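Acyl-CoA dehydrogenase (Thermus thermophilus, PDB 2Z1Q) probably catalyses the FAD-dependent 2,3-dehydrogenation of saturated acyl-CoA thioesters, passing the electrons on to an acceptor. Local coordinates at residues I313-E317 / G572-P576; I353-L357 / L486-A491; D444-V450 / L496-R500; R511-Q516 / L556-R560. All coordinates share one frame. Residue numbers count along the deposited sequence, not the author numbering.

Interaction 1 of 4, residues I313-E317 / G572-P576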
loop_
_atom_site.group_PDB
_atom_site.type_symbol
_atom_site.label_atom_id
_atom_site.label_comp_id
_atom_site.label_asym_id
_atom_site.label_seq_id
_atom_site.Cartn_x
_atom_site.Cartn_y
_atom_site.Cartn_z
ATOM N N ILE B 313 -0.304 4.001 -15.434
ATOM C CA ILE B 313 0.530 5.168 -15.673
ATOM C C ILE B 313 0.055 5.912 -16.932
ATOM O O ILE B 313 -0.026 7.140 -16.936
ATOM C CB ILE B 313 2.005 4.754 -15.839
ATOM C CG1 ILE B 313 2.538 4.194 -14.516
ATOM C CG2 ILE B 313 2.820 5.934 -16.299
ATOM C CD1 ILE B 313 3.872 3.499 -14.674
ATOM N N TYR B 314 -0.270 5.172 -17.990
ATOM C CA TYR B 314 -0.740 5.798 -19.222
ATOM C C TYR B 314 -2.016 6.599 -18.985
ATOM O O TYR B 314 -2.145 7.741 -19.437
ATOM C CB TYR B 314 -0.990 4.732 -20.299
ATOM C CG TYR B 314 -1.635 5.282 -21.545
ATOM C CD1 TYR B 314 -0.913 6.059 -22.439
ATOM C CD2 TYR B 314 -2.993 5.054 -21.811
ATOM C CE1 TYR B 314 -1.510 6.605 -23.572
ATOM C CE2 TYR B 314 -3.600 5.591 -22.937
ATOM C CZ TYR B 314 -2.849 6.370 -23.814
ATOM O OH TYR B 314 -3.405 6.939 -24.931
ATOM N N ALA B 315 -2.959 6.008 -18.262
ATOM C CA ALA B 315 -4.203 6.694 -17.964
ATOM C C ALA B 315 -3.943 7.993 -17.188
ATOM O O ALA B 315 -4.413 9.055 -17.592
ATOM C CB ALA B 315 -5.138 5.775 -17.169
ATOM N N ALA B 316 -3.191 7.916 -16.088
ATOM C CA ALA B 316 -2.910 9.113 -15.281
ATOM C C ALA B 316 -2.173 10.173 -16.103
ATOM O O ALA B 316 -2.495 11.355 -16.050
ATOM C CB ALA B 316 -2.076 8.744 -14.052
ATOM N N GLU B 317 -1.173 9.727 -16.853
ATOM C CA GLU B 317 -0.393 10.634 -17.680
ATOM C C GLU B 317 -1.294 11.356 -18.676
ATOM O O GLU B 317 -1.141 12.555 -18.897
ATOM C CB GLU B 317 0.685 9.871 -18.464
ATOM C CG GLU B 317 1.619 10.810 -19.228
ATOM C CD GLU B 317 2.432 10.104 -20.308
ATOM O OE1 GLU B 317 3.519 10.614 -20.643
ATOM O OE2 GLU B 317 1.991 9.047 -20.822
ATOM N N GLY B 572 10.883 -0.280 -19.283
ATOM C CA GLY B 572 10.141 0.660 -18.463
ATOM C C GLY B 572 8.892 1.109 -19.172
ATOM O O GLY B 572 8.248 0.310 -19.849
ATOM N N TYR B 573 8.532 2.377 -19.022
ATOM C CA TYR B 573 7.337 2.891 -19.675
ATOM C C TYR B 573 7.515 2.719 -21.196
ATOM O O TYR B 573 8.352 3.374 -21.807
ATOM C CB TYR B 573 7.148 4.368 -19.304
ATOM C CG TYR B 573 5.811 4.953 -19.709
ATOM C CD1 TYR B 573 5.739 6.124 -20.460
ATOM C CD2 TYR B 573 4.618 4.337 -19.324
ATOM C CE1 TYR B 573 4.501 6.674 -20.825
ATOM C CE2 TYR B 573 3.382 4.880 -19.677
ATOM C CZ TYR B 573 3.328 6.045 -20.422
ATOM O OH TYR B 573 2.097 6.579 -20.722
ATOM N N PRO B 574 6.713 1.832 -21.820
ATOM C CA PRO B 574 6.798 1.575 -23.264
ATOM C C PRO B 574 6.538 2.748 -24.212
ATOM O O PRO B 574 7.123 2.810 -25.295
ATOM C CB PRO B 574 5.812 0.424 -23.463
ATOM C CG PRO B 574 4.768 0.697 -22.435
ATOM C CD PRO B 574 5.593 1.080 -21.222
ATOM N N ILE B 575 5.671 3.674 -23.822
ATOM C CA ILE B 575 5.375 4.821 -24.672
ATOM C C ILE B 575 6.613 5.687 -24.874
ATOM O O ILE B 575 7.175 6.210 -23.913
ATOM C CB ILE B 575 4.262 5.700 -24.085
ATOM C CG1 ILE B 575 2.936 4.940 -24.092
ATOM C CG2 ILE B 575 4.128 6.977 -24.891
ATOM C CD1 ILE B 575 2.903 3.763 -23.162
ATOM N N PRO B 576 7.042 5.861 -26.134
ATOM C CA PRO B 576 8.212 6.652 -26.524
ATOM C C PRO B 576 8.281 8.054 -25.921
ATOM O O PRO B 576 7.254 8.712 -25.743
ATOM C CB PRO B 576 8.100 6.697 -28.043
ATOM C CG PRO B 576 7.463 5.395 -28.365
ATOM C CD PRO B 576 6.369 5.321 -27.329
#
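Near its C-terminal end the chain leaves helix 556-570 and runs as an irregular tail across helix 300-331, part of the C-terminal all-helical domain of the acyl-CoA dehydrogenase fold. Along the helix, Ile313 comes first: its CG2 lies 3.6 Å from Tyr573 CE2, and the side chain also packs on helices 252-288 and 348-372. Tyr314 follows, its ring meeting both Tyr573 and Ile575 through one atom: CD1 is 3.5 Å from Tyr573 OH and 4.3 Å from Ile575 CG1. Its own hydroxyl is hydrogen-bonded to the carbonyl of Ala495. Ala315 and Ala316 face other helices. One turn on from Ile313, Glu317 has its CA-to-CB bond toward the tail and both carboxylate oxygens engaged by cations, OE1 by Lys276 and OE2 by Arg498. This buried charge also receives the tail's phenol: Tyr573 OH donates a very short hydrogen bond, 2.5 Å, to Glu317 OE2.

Interaction 2 of 4, residues I353-L357 / L486-A491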
loop_
_atom_site.group_PDB
_atom_site.type_symbol
_atom_site.label_atom_id
_atom_site.label_comp_id
_atom_site.label_asym_id
_atom_site.label_seq_id
_atom_site.Cartn_x
_atom_site.Cartn_y
_atom_site.Cartn_z
ATOM N N ILE B 353 -9.095 15.655 -9.612
ATOM C CA ILE B 353 -9.156 14.303 -10.181
ATOM C C ILE B 353 -7.776 13.712 -10.476
ATOM O O ILE B 353 -7.505 12.564 -10.128
ATOM C CB ILE B 353 -9.988 14.255 -11.496
ATOM C CG1 ILE B 353 -11.473 14.467 -11.203
ATOM C CG2 ILE B 353 -9.791 12.904 -12.179
ATOM C CD1 ILE B 353 -12.330 14.599 -12.464
ATOM N N ILE B 354 -6.909 14.477 -11.132
ATOM C CA ILE B 354 -5.577 13.975 -11.436
ATOM C C ILE B 354 -4.708 13.898 -10.181
ATOM O O ILE B 354 -3.740 13.142 -10.144
ATOM C CB ILE B 354 -4.865 14.841 -12.516
ATOM C CG1 ILE B 354 -4.806 16.293 -12.062
ATOM C CG2 ILE B 354 -5.594 14.727 -13.862
ATOM C CD1 ILE B 354 -4.214 17.213 -13.095
ATOM N N LYS B 355 -5.056 14.664 -9.148
ATOM C CA LYS B 355 -4.304 14.635 -7.891
ATOM C C LYS B 355 -4.555 13.283 -7.200
ATOM O O LYS B 355 -3.626 12.620 -6.740
ATOM C CB LYS B 355 -4.726 15.820 -6.999
ATOM C CG LYS B 355 -4.628 15.576 -5.491
ATOM C CD LYS B 355 -3.213 15.404 -5.032
ATOM C CE LYS B 355 -3.076 14.321 -3.947
ATOM N NZ LYS B 355 -3.788 14.598 -2.671
ATOM N N VAL B 356 -5.814 12.866 -7.166
ATOM C CA VAL B 356 -6.209 11.596 -6.566
ATOM C C VAL B 356 -5.748 10.434 -7.436
ATOM O O VAL B 356 -5.218 9.449 -6.930
ATOM C CB VAL B 356 -7.735 11.500 -6.422
ATOM C CG1 VAL B 356 -8.117 10.174 -5.763
ATOM C CG2 VAL B 356 -8.247 12.672 -5.618
ATOM N N LEU B 357 -5.944 10.566 -8.746
ATOM C CA LEU B 357 -5.569 9.526 -9.699
ATOM C C LEU B 357 -4.062 9.281 -9.684
ATOM O O LEU B 357 -3.601 8.138 -9.616
ATOM C CB LEU B 357 -5.963 9.949 -11.106
ATOM C CG LEU B 357 -6.407 8.928 -12.152
ATOM C CD1 LEU B 357 -5.969 9.494 -13.492
ATOM C CD2 LEU B 357 -5.822 7.544 -11.943
ATOM N N LEU B 486 -16.330 9.548 -11.651
ATOM C CA LEU B 486 -15.891 10.724 -12.403
ATOM C C LEU B 486 -14.399 10.621 -12.719
ATOM O O LEU B 486 -13.968 10.979 -13.821
ATOM C CB LEU B 486 -16.187 12.006 -11.604
ATOM C CG LEU B 486 -17.676 12.317 -11.411
ATOM C CD1 LEU B 486 -17.855 13.465 -10.424
ATOM C CD2 LEU B 486 -18.301 12.661 -12.755
ATOM N N ILE B 487 -13.624 10.111 -11.759
ATOM C CA ILE B 487 -12.181 9.934 -11.940
ATOM C C ILE B 487 -11.871 8.934 -13.047
ATOM O O ILE B 487 -11.033 9.201 -13.908
ATOM C CB ILE B 487 -11.500 9.422 -10.642
ATOM C CG1 ILE B 487 -11.582 10.512 -9.571
ATOM C CG2 ILE B 487 -10.054 8.971 -10.940
ATOM C CD1 ILE B 487 -11.153 10.089 -8.195
ATOM N N ASP B 488 -12.526 7.777 -13.016
ATOM C CA ASP B 488 -12.279 6.750 -14.029
ATOM C C ASP B 488 -12.808 7.162 -15.388
ATOM O O ASP B 488 -12.300 6.736 -16.418
ATOM C CB ASP B 488 -12.920 5.424 -13.629
ATOM C CG ASP B 488 -12.045 4.611 -12.707
ATOM O OD1 ASP B 488 -12.588 3.791 -11.936
ATOM O OD2 ASP B 488 -10.811 4.780 -12.756
ATOM N N ALA B 489 -13.844 7.985 -15.376
ATOM C CA ALA B 489 -14.441 8.451 -16.610
ATOM C C ALA B 489 -13.434 9.373 -17.284
ATOM O O ALA B 489 -13.003 9.111 -18.403
ATOM C CB ALA B 489 -15.749 9.202 -16.312
ATOM N N TYR B 490 -13.048 10.436 -16.584
ATOM C CA TYR B 490 -12.088 11.392 -17.123
ATOM C C TYR B 490 -10.804 10.693 -17.553
ATOM O O TYR B 490 -10.310 10.915 -18.653
ATOM C CB TYR B 490 -11.788 12.465 -16.076
ATOM C CG TYR B 490 -10.943 13.606 -16.580
ATOM C CD1 TYR B 490 -9.605 13.714 -16.214
ATOM C CD2 TYR B 490 -11.481 14.589 -17.421
ATOM C CE1 TYR B 490 -8.818 14.761 -16.661
ATOM C CE2 TYR B 490 -10.697 15.647 -17.878
ATOM C CZ TYR B 490 -9.363 15.721 -17.490
ATOM O OH TYR B 490 -8.556 16.737 -17.927
ATOM N N ALA B 491 -10.284 9.821 -16.696
ATOM C CA ALA B 491 -9.057 9.090 -17.003
ATOM C C ALA B 491 -9.201 8.177 -18.219
ATOM O O ALA B 491 -8.361 8.198 -19.114
ATOM C CB ALA B 491 -8.617 8.265 -15.797
#
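Two buried helices cross almost at right angles here, with 97° between their directions and 9.9 Å between the axes of the short segments. The contact across them is apolar and is set by how the branched side chains are turned. Ile353 and Ile487 form its centre and share one rotamer, m at chi1 and t at chi2. In Ile353 this sends CD1 to 4.2 Å from Leu486 O and lays CG2 against the other backbone, 3.8 Å from Ile487 CA. In Ile487 it carries CD1 to 3.9 Å from Val356 CG1, while CG2 rests 3.8 Å from Leu357 CG. Leu357 lies between the usual wells at both chi angles, and its CD1 meets the small Ala491 CB at 3.7 Å. Ile354 differs from Ile353 in taking p at chi1; its CG2 approaches the edge of the Tyr490 ring, 4.3 Å from CE1. Tyr490, t at chi1, also has CD1 4.1 Å from Ile353 CG2, and its OH is in a hydrogen bond with Thr323 OG1 on helix 300-331. Trp14 meets both Tyr490 and Ile353. The side chain of Val356 is about 12 Å from a bound FAD. The arrangement is near-perpendicular helix packing, joining helix 348-372 of the C-terminal helical domain of an acyl-CoA dehydrogenase to helix 476-502 of the helical extension that follows it.

Interaction 3 of 4, residues D444-V450 / L496-R500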
loop_
_atom_site.group_PDB
_atom_site.type_symbol
_atom_site.label_atom_id
_atom_site.label_comp_id
_atom_site.label_asym_id
_atom_site.label_seq_id
_atom_site.Cartn_x
_atom_site.Cartn_y
_atom_site.Cartn_z
ATOM N N ASP B 444 -17.701 2.466 -32.063
ATOM C CA ASP B 444 -16.799 3.053 -31.086
ATOM C C ASP B 444 -17.450 2.827 -29.727
ATOM O O ASP B 444 -17.625 3.750 -28.928
ATOM C CB ASP B 444 -16.612 4.540 -31.368
ATOM C CG ASP B 444 -15.236 5.028 -30.982
ATOM O OD1 ASP B 444 -14.883 6.169 -31.346
ATOM O OD2 ASP B 444 -14.506 4.260 -30.316
ATOM N N LEU B 445 -17.824 1.573 -29.491
ATOM C CA LEU B 445 -18.479 1.165 -28.260
ATOM C C LEU B 445 -17.653 1.545 -27.040
ATOM O O LEU B 445 -18.206 1.877 -25.991
ATOM C CB LEU B 445 -18.726 -0.353 -28.270
ATOM C CG LEU B 445 -19.454 -0.957 -29.480
ATOM C CD1 LEU B 445 -18.463 -1.159 -30.621
ATOM C CD2 LEU B 445 -20.086 -2.294 -29.099
ATOM N N GLU B 446 -16.331 1.504 -27.176
ATOM C CA GLU B 446 -15.469 1.852 -26.057
ATOM C C GLU B 446 -15.754 3.272 -25.600
ATOM O O GLU B 446 -15.945 3.515 -24.408
ATOM C CB GLU B 446 -13.999 1.701 -26.444
ATOM C CG GLU B 446 -13.614 0.282 -26.796
ATOM C CD GLU B 446 -12.121 0.108 -26.933
ATOM O OE1 GLU B 446 -11.495 0.931 -27.634
ATOM O OE2 GLU B 446 -11.573 -0.848 -26.342
ATOM N N LEU B 447 -15.801 4.204 -26.548
ATOM C CA LEU B 447 -16.088 5.595 -26.217
ATOM C C LEU B 447 -17.502 5.727 -25.688
ATOM O O LEU B 447 -17.815 6.665 -24.956
ATOM C CB LEU B 447 -15.901 6.504 -27.439
ATOM C CG LEU B 447 -14.455 6.850 -27.804
ATOM C CD1 LEU B 447 -14.436 7.913 -28.884
ATOM C CD2 LEU B 447 -13.725 7.352 -26.571
ATOM N N HIS B 448 -18.359 4.781 -26.057
ATOM C CA HIS B 448 -19.737 4.791 -25.594
ATOM C C HIS B 448 -19.795 4.432 -24.106
ATOM O O HIS B 448 -20.526 5.047 -23.336
ATOM C CB HIS B 448 -20.580 3.790 -26.386
ATOM C CG HIS B 448 -21.999 3.700 -25.915
ATOM N ND1 HIS B 448 -22.665 2.502 -25.781
ATOM C CD2 HIS B 448 -22.876 4.662 -25.542
ATOM C CE1 HIS B 448 -23.892 2.728 -25.342
ATOM N NE2 HIS B 448 -24.045 4.031 -25.189
ATOM N N GLN B 449 -19.025 3.424 -23.716
ATOM C CA GLN B 449 -18.989 2.994 -22.321
ATOM C C GLN B 449 -18.520 4.166 -21.464
ATOM O O GLN B 449 -18.980 4.359 -20.336
ATOM C CB GLN B 449 -18.051 1.794 -22.182
ATOM C CG GLN B 449 -18.364 0.687 -23.176
ATOM C CD GLN B 449 -17.391 -0.465 -23.108
ATOM O OE1 GLN B 449 -16.184 -0.264 -22.990
ATOM N NE2 GLN B 449 -17.908 -1.685 -23.189
ATOM N N VAL B 450 -17.616 4.965 -22.021
ATOM C CA VAL B 450 -17.112 6.138 -21.325
ATOM C C VAL B 450 -18.264 7.102 -21.101
ATOM O O VAL B 450 -18.395 7.697 -20.030
ATOM C CB VAL B 450 -15.994 6.821 -22.143
ATOM C CG1 VAL B 450 -15.841 8.277 -21.727
ATOM C CG2 VAL B 450 -14.695 6.065 -21.932
ATOM N N LEU B 496 -8.379 7.009 -23.848
ATOM C CA LEU B 496 -8.896 6.489 -25.115
ATOM C C LEU B 496 -8.703 7.456 -26.273
ATOM O O LEU B 496 -8.246 7.065 -27.344
ATOM C CB LEU B 496 -10.382 6.140 -24.972
ATOM C CG LEU B 496 -10.730 4.651 -24.848
ATOM C CD1 LEU B 496 -12.067 4.485 -24.144
ATOM C CD2 LEU B 496 -10.762 4.012 -26.237
ATOM N N LEU B 497 -9.053 8.718 -26.056
ATOM C CA LEU B 497 -8.903 9.720 -27.103
ATOM C C LEU B 497 -7.451 9.859 -27.531
ATOM O O LEU B 497 -7.171 10.125 -28.696
ATOM C CB LEU B 497 -9.437 11.071 -26.626
ATOM C CG LEU B 497 -10.938 11.115 -26.331
ATOM C CD1 LEU B 497 -11.338 12.502 -25.872
ATOM C CD2 LEU B 497 -11.713 10.729 -27.576
ATOM N N ARG B 498 -6.523 9.678 -26.597
ATOM C CA ARG B 498 -5.108 9.790 -26.931
ATOM C C ARG B 498 -4.654 8.550 -27.703
ATOM O O ARG B 498 -3.848 8.651 -28.628
ATOM C CB ARG B 498 -4.260 9.971 -25.663
ATOM C CG ARG B 498 -2.735 9.915 -25.880
ATOM C CD ARG B 498 -1.965 10.020 -24.560
ATOM N NE ARG B 498 -0.523 9.820 -24.729
ATOM C CZ ARG B 498 0.349 9.704 -23.727
ATOM N NH1 ARG B 498 1.640 9.528 -23.994
ATOM N NH2 ARG B 498 -0.061 9.756 -22.460
ATOM N N ALA B 499 -5.179 7.387 -27.329
ATOM C CA ALA B 499 -4.809 6.145 -27.993
ATOM C C ALA B 499 -5.161 6.170 -29.491
ATOM O O ALA B 499 -4.473 5.554 -30.307
ATOM C CB ALA B 499 -5.495 4.962 -27.319
ATOM N N ARG B 500 -6.238 6.884 -29.824
ATOM C CA ARG B 500 -6.709 7.015 -31.206
ATOM C C ARG B 500 -5.715 7.792 -32.065
ATOM O O ARG B 500 -5.486 7.455 -33.227
ATOM C CB ARG B 500 -8.078 7.714 -31.229
ATOM C CG ARG B 500 -9.210 6.882 -30.630
ATOM C CD ARG B 500 -9.484 5.639 -31.469
ATOM N NE ARG B 500 -9.904 4.488 -30.673
ATOM C CZ ARG B 500 -11.040 4.413 -29.985
ATOM N NH1 ARG B 500 -11.321 3.315 -29.293
ATOM N NH2 ARG B 500 -11.896 5.425 -29.991
#
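Arg500 supplies the cationic end of a small salt-bridge network at the start of helix 445-468. Its NH1 lies 2.9 Å from Glu446 OE1, and its NH2 lies 2.9 Å from Asp444 OD2, where the angle makes the accompanying hydrogen bond weak. The other carboxylate oxygen of Glu446, OE2, is held by Arg511 NE, so this glutamate bridges arginines on two different helices. Asp444 occupies the N-cap position, but its side chain makes no capping bond; its backbone O instead accepts the first helical bond, from His448 N at 3.1 Å. The segments belong to neighbouring antiparallel helices of the C-terminal helical extension, 159° between their directions and 11.4 Å between their axes. Beneath the charges the packing is aliphatic: Leu447 CD2 touches Leu496 CB at 3.9 Å and Leu497 CD2 at 4.1 Å, and Val450 CG2 meets Leu496 CD1 at 3.8 Å. Leu447 CG also lies at the edge of the guanidinium, 3.7 Å from Arg500 NH2. Arg498 takes no part in this contact, and its guanidinium is satisfied by other partners: NE by Glu26 and NH2 by Glu317 and Ser318.

Interaction 4 of 4, residues R511-Q516 / L556-R560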
loop_
_atom_site.group_PDB
_atom_site.type_symbol
_atom_site.label_atom_id
_atom_site.label_comp_id
_atom_site.label_asym_id
_atom_site.label_seq_id
_atom_site.Cartn_x
_atom_site.Cartn_y
_atom_site.Cartn_z
ATOM N N ARG B 511 -7.560 0.079 -23.209
ATOM C CA ARG B 511 -8.576 -0.971 -23.069
ATOM C C ARG B 511 -8.480 -1.665 -21.708
ATOM O O ARG B 511 -9.491 -1.961 -21.075
ATOM C CB ARG B 511 -8.433 -1.983 -24.225
ATOM C CG ARG B 511 -9.547 -3.023 -24.355
ATOM C CD ARG B 511 -9.441 -3.773 -25.687
ATOM N NE ARG B 511 -9.518 -2.839 -26.807
ATOM C CZ ARG B 511 -8.550 -2.647 -27.700
ATOM N NH1 ARG B 511 -8.720 -1.763 -28.675
ATOM N NH2 ARG B 511 -7.420 -3.342 -27.624
ATOM N N ILE B 512 -7.254 -1.915 -21.267
ATOM C CA ILE B 512 -6.999 -2.547 -19.983
ATOM C C ILE B 512 -7.568 -1.701 -18.845
ATOM O O ILE B 512 -8.162 -2.224 -17.900
ATOM C CB ILE B 512 -5.480 -2.720 -19.801
ATOM C CG1 ILE B 512 -4.999 -3.880 -20.672
ATOM C CG2 ILE B 512 -5.126 -2.906 -18.331
ATOM C CD1 ILE B 512 -3.507 -4.017 -20.692
ATOM N N TYR B 513 -7.400 -0.389 -18.958
ATOM C CA TYR B 513 -7.867 0.547 -17.944
ATOM C C TYR B 513 -9.390 0.676 -17.976
ATOM O O TYR B 513 -10.056 0.645 -16.929
ATOM C CB TYR B 513 -7.209 1.916 -18.171
ATOM C CG TYR B 513 -7.536 2.913 -17.097
ATOM C CD1 TYR B 513 -6.752 2.998 -15.949
ATOM C CD2 TYR B 513 -8.686 3.696 -17.172
ATOM C CE1 TYR B 513 -7.101 3.824 -14.902
ATOM C CE2 TYR B 513 -9.054 4.536 -16.113
ATOM C CZ TYR B 513 -8.249 4.582 -14.976
ATOM O OH TYR B 513 -8.587 5.314 -13.865
ATOM N N LEU B 514 -9.929 0.817 -19.181
ATOM C CA LEU B 514 -11.366 0.945 -19.396
ATOM C C LEU B 514 -12.168 -0.221 -18.795
ATOM O O LEU B 514 -13.100 -0.005 -18.012
ATOM C CB LEU B 514 -11.646 1.048 -20.898
ATOM C CG LEU B 514 -13.115 1.027 -21.316
ATOM C CD1 LEU B 514 -13.843 2.141 -20.593
ATOM C CD2 LEU B 514 -13.245 1.190 -22.825
ATOM N N ALA B 515 -11.810 -1.452 -19.159
ATOM C CA ALA B 515 -12.506 -2.639 -18.655
ATOM C C ALA B 515 -12.588 -2.632 -17.130
ATOM O O ALA B 515 -13.665 -2.794 -16.552
ATOM C CB ALA B 515 -11.800 -3.910 -19.126
ATOM N N GLN B 516 -11.444 -2.445 -16.482
ATOM C CA GLN B 516 -11.404 -2.423 -15.028
ATOM C C GLN B 516 -12.200 -1.271 -14.432
ATOM O O GLN B 516 -12.848 -1.433 -13.402
ATOM C CB GLN B 516 -9.954 -2.371 -14.569
ATOM C CG GLN B 516 -9.212 -3.654 -14.861
ATOM C CD GLN B 516 -7.746 -3.574 -14.517
ATOM O OE1 GLN B 516 -6.982 -2.833 -15.138
ATOM N NE2 GLN B 516 -7.341 -4.337 -13.515
ATOM N N LEU B 556 -7.965 -9.737 -20.432
ATOM C CA LEU B 556 -6.957 -8.961 -19.718
ATOM C C LEU B 556 -5.638 -9.715 -19.633
ATOM O O LEU B 556 -4.563 -9.115 -19.637
ATOM C CB LEU B 556 -7.467 -8.607 -18.311
ATOM C CG LEU B 556 -8.743 -7.755 -18.223
ATOM C CD1 LEU B 556 -9.027 -7.398 -16.765
ATOM C CD2 LEU B 556 -8.580 -6.484 -19.041
ATOM N N VAL B 557 -5.705 -11.033 -19.562
ATOM C CA VAL B 557 -4.485 -11.802 -19.494
ATOM C C VAL B 557 -3.655 -11.507 -20.737
ATOM O O VAL B 557 -2.486 -11.116 -20.635
ATOM C CB VAL B 557 -4.796 -13.279 -19.412
ATOM C CG1 VAL B 557 -3.513 -14.071 -19.211
ATOM C CG2 VAL B 557 -5.774 -13.518 -18.279
ATOM N N ALA B 558 -4.271 -11.672 -21.907
ATOM C CA ALA B 558 -3.596 -11.425 -23.174
ATOM C C ALA B 558 -3.103 -9.991 -23.266
ATOM O O ALA B 558 -1.938 -9.745 -23.561
ATOM C CB ALA B 558 -4.540 -11.717 -24.347
ATOM N N LEU B 559 -3.991 -9.040 -23.007
ATOM C CA LEU B 559 -3.610 -7.638 -23.118
ATOM C C LEU B 559 -2.500 -7.221 -22.157
ATOM O O LEU B 559 -1.564 -6.535 -22.564
ATOM C CB LEU B 559 -4.841 -6.729 -22.955
ATOM C CG LEU B 559 -5.945 -6.859 -24.021
ATOM C CD1 LEU B 559 -7.059 -5.857 -23.735
ATOM C CD2 LEU B 559 -5.381 -6.595 -25.402
ATOM N N ARG B 560 -2.586 -7.627 -20.895
ATOM C CA ARG B 560 -1.543 -7.258 -19.955
ATOM C C ARG B 560 -0.226 -7.878 -20.395
ATOM O O ARG B 560 0.807 -7.214 -20.380
ATOM C CB ARG B 560 -1.893 -7.717 -18.538
ATOM C CG ARG B 560 -3.017 -6.921 -17.878
ATOM C CD ARG B 560 -2.902 -7.090 -16.377
ATOM N NE ARG B 560 -3.984 -6.470 -15.619
ATOM C CZ ARG B 560 -5.106 -7.087 -15.249
ATOM N NH1 ARG B 560 -5.319 -8.360 -15.563
ATOM N NH2 ARG B 560 -6.014 -6.433 -14.541
#
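Helices 511-516 and 556-560 run roughly antiparallel, at 148°, with their axes 10.5 Å apart at closest and their nearest CA atoms, of Ile512 and Leu556, separated by 6.4 Å. Ile512 reaches between the side chains opposite: CG1 is 3.7 Å from Leu559 CB, and CD1 is 3.7 Å from the backbone N of Arg560. Leu556 returns the contact, its CD2 lying 4.1 Å from Ala515 CB and its CD1 4.2 Å from Gln516 CG. This pairing sets the last helix of the chain, 556-570, against helix 505-528 within the C-terminal helical extension, where the second subunit also packs: Ser527 of that subunit touches Leu556. At one margin, Arg511 CD packs on Leu559 CD1 at 3.7 Å while its NE is in a salt bridge with Glu446. At the other, Arg560 NE pairs with Glu308 of helix 300-331, and the Arg560 side chain lies about 13 Å from a bound FAD.

How the interactions relate
From the N terminus, helix 300-331 opens interaction 1, which closes only at the C-terminal tail, so the other three nest inside its loop. Helix 348-372 then opens interaction 2 and helix 445-468 opens interaction 3; both close on helix 476-502, first at 486-491 and then at 496-500, so these two cross. Interaction 4 opens on helix 505-528, after interactions 2 and 3 have closed, and closes at helix 556-570. Interactions 1 and 2 tie helices 300-331 and 348-372 to the C-terminal tail and helix 476-502, whereas 3 and 4 hold the C-terminal extension together. Salt bridges join 1 to 3 and 3 to 4, and a probable but weak hydrogen bond between Tyr513 and Asp488 joins 4 to 2.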